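Local coordinates for protein group 3 allergen SMIPP-S Yv6023A04 (Sarcoptes scabiei type hominis, PDB 3H7O) that adopts the trypsin-like fold of peptidase family S1 but, as an inactivated protease paralogue of the scabies mite, probably lacks proteolytic activity, at residues A[59-64]-A[136-142]; A[67-71]-A[95-100]. The protein carries 3 engineered substitutions. All coordinates share one frame; numbering follows the deposited sequence.

Interaction 1. Residues A[59-64]-A[136-142]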
loop_
_atom_site.group_PDB
_atom_site.type_symbol
_atom_site.label_atom_id
_atom_site.label_comp_id
_atom_site.label_asym_id
_atom_site.label_seq_id
_atom_site.Cartn_x
_atom_site.Cartn_y
_atom_site.Cartn_z
ATOM N N SER A 59 14.360 -2.262 1.430
ATOM C CA SER A 59 14.905 -0.923 1.211
ATOM C C SER A 59 14.505 0.088 2.283
ATOM O O SER A 59 13.324 0.337 2.517
ATOM C CB SER A 59 14.509 -0.402 -0.181
ATOM O OG SER A 59 14.988 0.919 -0.389
ATOM N N THR A 60 15.509 0.693 2.904
ATOM C CA THR A 60 15.286 1.725 3.912
ATOM C C THR A 60 15.295 3.112 3.260
ATOM O O THR A 60 14.804 4.085 3.831
ATOM C CB THR A 60 16.326 1.586 5.045
ATOM O OG1 THR A 60 16.147 0.305 5.664
ATOM C CG2 THR A 60 16.175 2.681 6.099
ATOM N N ASN A 61 15.860 3.177 2.054
ATOM C CA ASN A 61 15.826 4.367 1.214
ATOM C C ASN A 61 15.972 3.916 -0.234
ATOM O O ASN A 61 16.943 3.247 -0.577
ATOM C CB ASN A 61 16.934 5.359 1.599
ATOM C CG ASN A 61 16.921 6.617 0.740
ATOM O OD1 ASN A 61 17.209 6.573 -0.459
ATOM N ND2 ASN A 61 16.596 7.747 1.353
ATOM N N LEU A 62 14.997 4.271 -1.072
ATOM C CA LEU A 62 14.926 3.752 -2.446
ATOM C C LEU A 62 16.183 4.008 -3.283
ATOM O O LEU A 62 16.500 3.232 -4.197
ATOM C CB LEU A 62 13.679 4.279 -3.161
ATOM C CG LEU A 62 12.321 3.860 -2.584
ATOM C CD1 LEU A 62 11.187 4.338 -3.480
ATOM C CD2 LEU A 62 12.243 2.346 -2.383
ATOM N N TRP A 63 16.898 5.084 -2.955
ATOM C CA TRP A 63 18.152 5.429 -3.623
ATOM C C TRP A 63 19.376 4.919 -2.864
ATOM O O TRP A 63 20.214 4.209 -3.425
ATOM C CB TRP A 63 18.275 6.947 -3.794
ATOM C CG TRP A 63 17.332 7.560 -4.790
ATOM C CD1 TRP A 63 16.470 6.909 -5.628
ATOM C CD2 TRP A 63 17.189 8.957 -5.076
ATOM N NE1 TRP A 63 15.784 7.816 -6.400
ATOM C CE2 TRP A 63 16.210 9.080 -6.085
ATOM C CE3 TRP A 63 17.792 10.119 -4.571
ATOM C CZ2 TRP A 63 15.817 10.317 -6.602
ATOM C CZ3 TRP A 63 17.401 11.351 -5.085
ATOM C CH2 TRP A 63 16.423 11.438 -6.091
ATOM N N GLU A 64 19.466 5.291 -1.587
ATOM C CA GLU A 64 20.686 5.117 -0.790
ATOM C C GLU A 64 20.867 3.735 -0.166
ATOM O O GLU A 64 21.995 3.309 0.083
ATOM C CB GLU A 64 20.761 6.191 0.291
ATOM C CG GLU A 64 20.844 7.596 -0.277
ATOM C CD GLU A 64 21.111 8.640 0.778
ATOM O OE1 GLU A 64 20.319 8.746 1.742
ATOM O OE2 GLU A 64 22.113 9.365 0.632
ATOM N N ASP A 136 15.360 15.245 -3.624
ATOM C CA ASP A 136 16.012 15.070 -2.329
ATOM C C ASP A 136 16.053 13.585 -1.960
ATOM O O ASP A 136 15.011 12.922 -1.950
ATOM C CB ASP A 136 15.269 15.878 -1.253
ATOM C CG ASP A 136 16.111 16.135 -0.009
ATOM O OD1 ASP A 136 16.901 15.257 0.402
ATOM O OD2 ASP A 136 15.970 17.229 0.575
ATOM N N PRO A 137 17.259 13.052 -1.670
ATOM C CA PRO A 137 17.421 11.661 -1.224
ATOM C C PRO A 137 16.596 11.315 0.022
ATOM O O PRO A 137 16.068 10.203 0.120
ATOM C CB PRO A 137 18.915 11.568 -0.913
ATOM C CG PRO A 137 19.538 12.569 -1.812
ATOM C CD PRO A 137 18.563 13.704 -1.900
ATOM N N LYS A 138 16.483 12.263 0.954
ATOM C CA LYS A 138 15.690 12.071 2.173
ATOM C C LYS A 138 14.207 11.845 1.883
ATOM O O LYS A 138 13.530 11.143 2.634
ATOM C CB LYS A 138 15.874 13.245 3.140
ATOM C CG LYS A 138 17.277 13.347 3.718
ATOM C CD LYS A 138 17.403 14.506 4.692
ATOM C CE LYS A 138 18.854 14.711 5.107
ATOM N NZ LYS A 138 19.024 15.903 5.983
ATOM N N ASP A 139 13.713 12.431 0.790
ATOM C CA ASP A 139 12.337 12.203 0.345
ATOM C C ASP A 139 12.091 10.743 -0.013
ATOM O O ASP A 139 10.945 10.311 -0.101
ATOM C CB ASP A 139 11.993 13.075 -0.865
ATOM C CG ASP A 139 11.848 14.542 -0.516
ATOM O OD1 ASP A 139 11.672 14.870 0.674
ATOM O OD2 ASP A 139 11.909 15.369 -1.447
ATOM N N HIS A 140 13.170 9.990 -0.213
ATOM C CA HIS A 140 13.073 8.590 -0.614
ATOM C C HIS A 140 13.315 7.614 0.536
ATOM O O HIS A 140 13.445 6.414 0.310
ATOM C CB HIS A 140 14.010 8.309 -1.798
ATOM C CG HIS A 140 13.662 9.092 -3.024
ATOM N ND1 HIS A 140 14.058 10.399 -3.208
ATOM C CD2 HIS A 140 12.933 8.763 -4.117
ATOM C CE1 HIS A 140 13.588 10.842 -4.360
ATOM N NE2 HIS A 140 12.909 9.867 -4.935
ATOM N N ASP A 141 13.357 8.136 1.765
ATOM C CA ASP A 141 13.466 7.302 2.963
ATOM C C ASP A 141 12.200 6.489 3.177
ATOM O O ASP A 141 11.096 6.959 2.891
ATOM C CB ASP A 141 13.660 8.164 4.214
ATOM C CG ASP A 141 15.072 8.698 4.358
ATOM O OD1 ASP A 141 16.036 8.035 3.923
ATOM O OD2 ASP A 141 15.209 9.788 4.935
ATOM N N LEU A 142 12.363 5.280 3.705
ATOM C CA LEU A 142 11.243 4.546 4.277
ATOM C C LEU A 142 10.748 5.302 5.504
ATOM O O LEU A 142 11.530 5.638 6.396
ATOM C CB LEU A 142 11.654 3.124 4.668
ATOM C CG LEU A 142 10.596 2.256 5.363
ATOM C CD1 LEU A 142 9.420 1.952 4.442
ATOM C CD2 LEU A 142 11.226 0.971 5.852
HETATM O O HOH W 1 14.454 5.612 6.593
#
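Asn61 and Asp141 form a single beta bridge between two long surface loops, one from each half of the chymotrypsin-like fold, and side chains of both loops extend the contact. By their place between strands the loops probably correspond to the calcium-binding and autolysis loops of trypsin. Two backbone bonds define the bridge: Leu142 N to Thr60 O (2.7 Å) and Leu62 N to His140 O (3.0 Å). A water lies within hydrogen-bonding distance of Thr60 O and Leu142 O.

Asn61 carries the polar part. With CG anti to the backbone N (chi1 -180°), its amide turns across the bridge, and both hydrogens of ND2 are used close to the amide plane. Asn61 ND2 donates to Pro137 O (2.8 Å) and to Asp141 OD1 (2.6 Å), the latter met from above the carboxylate plane. Asn61 OD1 faces back into its own loop, where it accepts Trp63 N (an Asx turn) and Glu64 N (completing an Asx motif) from opposite faces of its plane; the amide is thereby gripped by four bonds and cannot readily flip. Pro137 O also takes His140 N, on the opposite face of its plane from ND2.

Beside this network, the six-membered ring of Trp63 makes an offset stack on His140, with centroids 3.8 Å apart and planes inclined by 21°. His140 CE1 lies toward the rim of the indole, while Trp63 CE2 sits above the middle of the imidazole. His140 ND1 donates to Asp136 O (3.0 Å) and NE2 to Gly132 O, which together fix the ring's rotation. Pro137 CG continues the apolar surface to Trp63 CE3 at 4.1 Å.

Beneath the loops, Leu62 packs on Ala16 and Arg18 of strand 14-19 and Leu142 on Thr14 of the same strand, just before strand 143-150 begins.

Interaction 2. Residues A[67-71]-A[95-100]; sequences GKSDP and LSRPLK
In the N-terminal six-stranded barrel of the chymotrypsin-like fold, Asp70 of strand 68-78 meets the segment that leaves strand 91-95. These two strands are antiparallel neighbours in the barrel, and Ser96 still pairs through its backbone with Tyr72. Beyond it the chains part: the alpha carbons of Asp70 and Leu99 are 6.5 Å apart, and those of Lys68 and Lys100 are farther still. The backbone of strand 68-78 instead pairs on its other side, Lys68 with Tyr57 and Asp70 with Ile55.

Asp70 bridges the separation. Its CG lies anti to the backbone N (chi1 -167°), which carries the carboxylate into the bend made by residues 95-100. Asp70 OD2 comes within 2.7 Å of Arg97 O, whereas Leu99 N, at 3.5 Å from Asp70 OD2, is too poorly aligned to be a hydrogen-bond donor to it. OD1 accepts a weak hydrogen bond from Tyr72 N, two residues farther along the strand. Apolar groups border the acid: Leu95, arriving from the opposite direction, sets CD2 3.7 Å from Asp70 CG, and Leu99 CD2 lies 3.8 Å from Asp70 CB. The buried carboxylate is thus wedged between two leucine methyls and a backbone carbonyl, surroundings that would probably raise its pKa.

Nearer the surface, Lys68 and Lys100 cross at about a right angle and touch through their aliphatic parts alone. Lys68 NZ forms a salt bridge with Glu58, and Lys100 is tied by its backbone N to the hydroxyl of Tyr57. The two ammonium nitrogens, Lys68 NZ and Lys100 NZ, stay 6.1 Å apart, and the contact itself is made by Lys68 CE against Lys100 CB at 4.1 Å.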
loop_
_atom_site.group_PDB
_atom_site.type_symbol
_atom_site.label_atom_id
_atom_site.label_comp_id
_atom_site.label_asym_id
_atom_site.label_seq_id
_atom_site.Cartn_x
_atom_site.Cartn_y
_atom_site.Cartn_z
ATOM N N GLY A 67 18.286 -2.018 -1.486
ATOM C CA GLY A 67 17.871 -3.391 -1.192
ATOM C C GLY A 67 17.912 -4.293 -2.417
ATOM O O GLY A 67 18.952 -4.436 -3.060
ATOM N N LYS A 68 16.769 -4.892 -2.739
ATOM C CA LYS A 68 16.652 -5.788 -3.891
ATOM C C LYS A 68 15.541 -5.337 -4.835
ATOM O O LYS A 68 14.639 -4.597 -4.431
ATOM C CB LYS A 68 16.362 -7.214 -3.421
ATOM C CG LYS A 68 17.506 -7.875 -2.686
ATOM C CD LYS A 68 17.079 -9.234 -2.164
ATOM C CE LYS A 68 18.287 -10.108 -1.898
ATOM N NZ LYS A 68 19.060 -9.624 -0.724
ATOM N N SER A 69 15.604 -5.797 -6.082
ATOM C CA SER A 69 14.557 -5.521 -7.058
ATOM C C SER A 69 14.188 -6.753 -7.876
ATOM O O SER A 69 15.059 -7.440 -8.421
ATOM C CB SER A 69 14.959 -4.366 -7.974
ATOM O OG SER A 69 15.039 -3.155 -7.241
ATOM N N ASP A 70 12.888 -7.023 -7.951
ATOM C CA ASP A 70 12.364 -8.155 -8.701
ATOM C C ASP A 70 11.581 -7.636 -9.907
ATOM O O ASP A 70 10.462 -7.145 -9.749
ATOM C CB ASP A 70 11.453 -8.998 -7.802
ATOM C CG ASP A 70 11.122 -10.355 -8.397
ATOM O OD1 ASP A 70 11.123 -10.497 -9.641
ATOM O OD2 ASP A 70 10.837 -11.284 -7.610
ATOM N N PRO A 71 12.174 -7.733 -11.114
ATOM C CA PRO A 71 11.542 -7.268 -12.354
ATOM C C PRO A 71 10.768 -8.365 -13.093
ATOM O O PRO A 71 10.717 -8.356 -14.326
ATOM C CB PRO A 71 12.743 -6.850 -13.192
ATOM C CG PRO A 71 13.783 -7.863 -12.815
ATOM C CD PRO A 71 13.577 -8.131 -11.340
ATOM N N LEU A 95 4.437 -12.897 -9.331
ATOM C CA LEU A 95 5.814 -12.991 -9.802
ATOM C C LEU A 95 6.113 -14.337 -10.456
ATOM O O LEU A 95 5.632 -15.378 -10.001
ATOM C CB LEU A 95 6.778 -12.744 -8.642
ATOM C CG LEU A 95 6.689 -11.348 -8.037
ATOM C CD1 LEU A 95 7.141 -11.374 -6.586
ATOM C CD2 LEU A 95 7.493 -10.345 -8.871
ATOM N N SER A 96 6.897 -14.308 -11.532
ATOM C CA SER A 96 7.356 -15.537 -12.179
ATOM C C SER A 96 8.674 -16.016 -11.571
ATOM O O SER A 96 8.985 -17.210 -11.598
ATOM C CB SER A 96 7.500 -15.338 -13.690
ATOM O OG SER A 96 8.493 -14.373 -13.985
ATOM N N ARG A 97 9.444 -15.067 -11.041
ATOM C CA ARG A 97 10.664 -15.335 -10.288
ATOM C C ARG A 97 10.409 -14.800 -8.879
ATOM O O ARG A 97 10.048 -13.631 -8.719
ATOM C CB ARG A 97 11.856 -14.624 -10.939
ATOM C CG ARG A 97 13.233 -14.952 -10.361
ATOM C CD ARG A 97 13.702 -13.933 -9.318
ATOM N NE ARG A 97 15.086 -14.197 -8.936
ATOM C CZ ARG A 97 15.455 -14.988 -7.932
ATOM N NH1 ARG A 97 14.541 -15.588 -7.174
ATOM N NH2 ARG A 97 16.744 -15.178 -7.685
ATOM N N PRO A 98 10.582 -15.654 -7.849
ATOM C CA PRO A 98 10.124 -15.263 -6.511
ATOM C C PRO A 98 11.008 -14.219 -5.836
ATOM O O PRO A 98 12.189 -14.111 -6.161
ATOM C CB PRO A 98 10.171 -16.576 -5.726
ATOM C CG PRO A 98 11.230 -17.378 -6.394
ATOM C CD PRO A 98 11.227 -16.981 -7.853
ATOM N N LEU A 99 10.426 -13.456 -4.912
ATOM C CA LEU A 99 11.206 -12.571 -4.047
ATOM C C LEU A 99 12.148 -13.418 -3.201
ATOM O O LEU A 99 11.758 -14.484 -2.716
ATOM C CB LEU A 99 10.287 -11.768 -3.121
ATOM C CG LEU A 99 9.190 -10.877 -3.713
ATOM C CD1 LEU A 99 8.234 -10.408 -2.619
ATOM C CD2 LEU A 99 9.783 -9.689 -4.466
ATOM N N LYS A 100 13.384 -12.951 -3.046
ATOM C CA LYS A 100 14.371 -13.621 -2.200
ATOM C C LYS A 100 14.178 -13.209 -0.739
ATOM O O LYS A 100 14.948 -12.404 -0.194
ATOM C CB LYS A 100 15.797 -13.290 -2.661
ATOM C CG LYS A 100 16.167 -13.828 -4.033
ATOM C CD LYS A 100 17.645 -13.620 -4.338
ATOM C CE LYS A 100 18.524 -14.615 -3.587
ATOM N NZ LYS A 100 19.920 -14.623 -4.105
#

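Interactions 1 and 2 use adjoining pieces of the chain, 59-64 and 67-71, yet join them to different halves of the protein. Interaction 1 ties the loop between strands 54-57 and 68-78 to a loop of the second sheet; interaction 2 stays inside the first barrel and is nested within the loop closed by the other. Their centres, 19 Å apart, are equally far from the middle of the chain, and both contacts are partly buried. Chemistry separates them: the bridge between halves combines clear backbone and amide hydrogen bonds with an aromatic stack, across 505 Å², whereas the barrel contact relies on one enclosed carboxylate and aliphatic packing, across 255 Å².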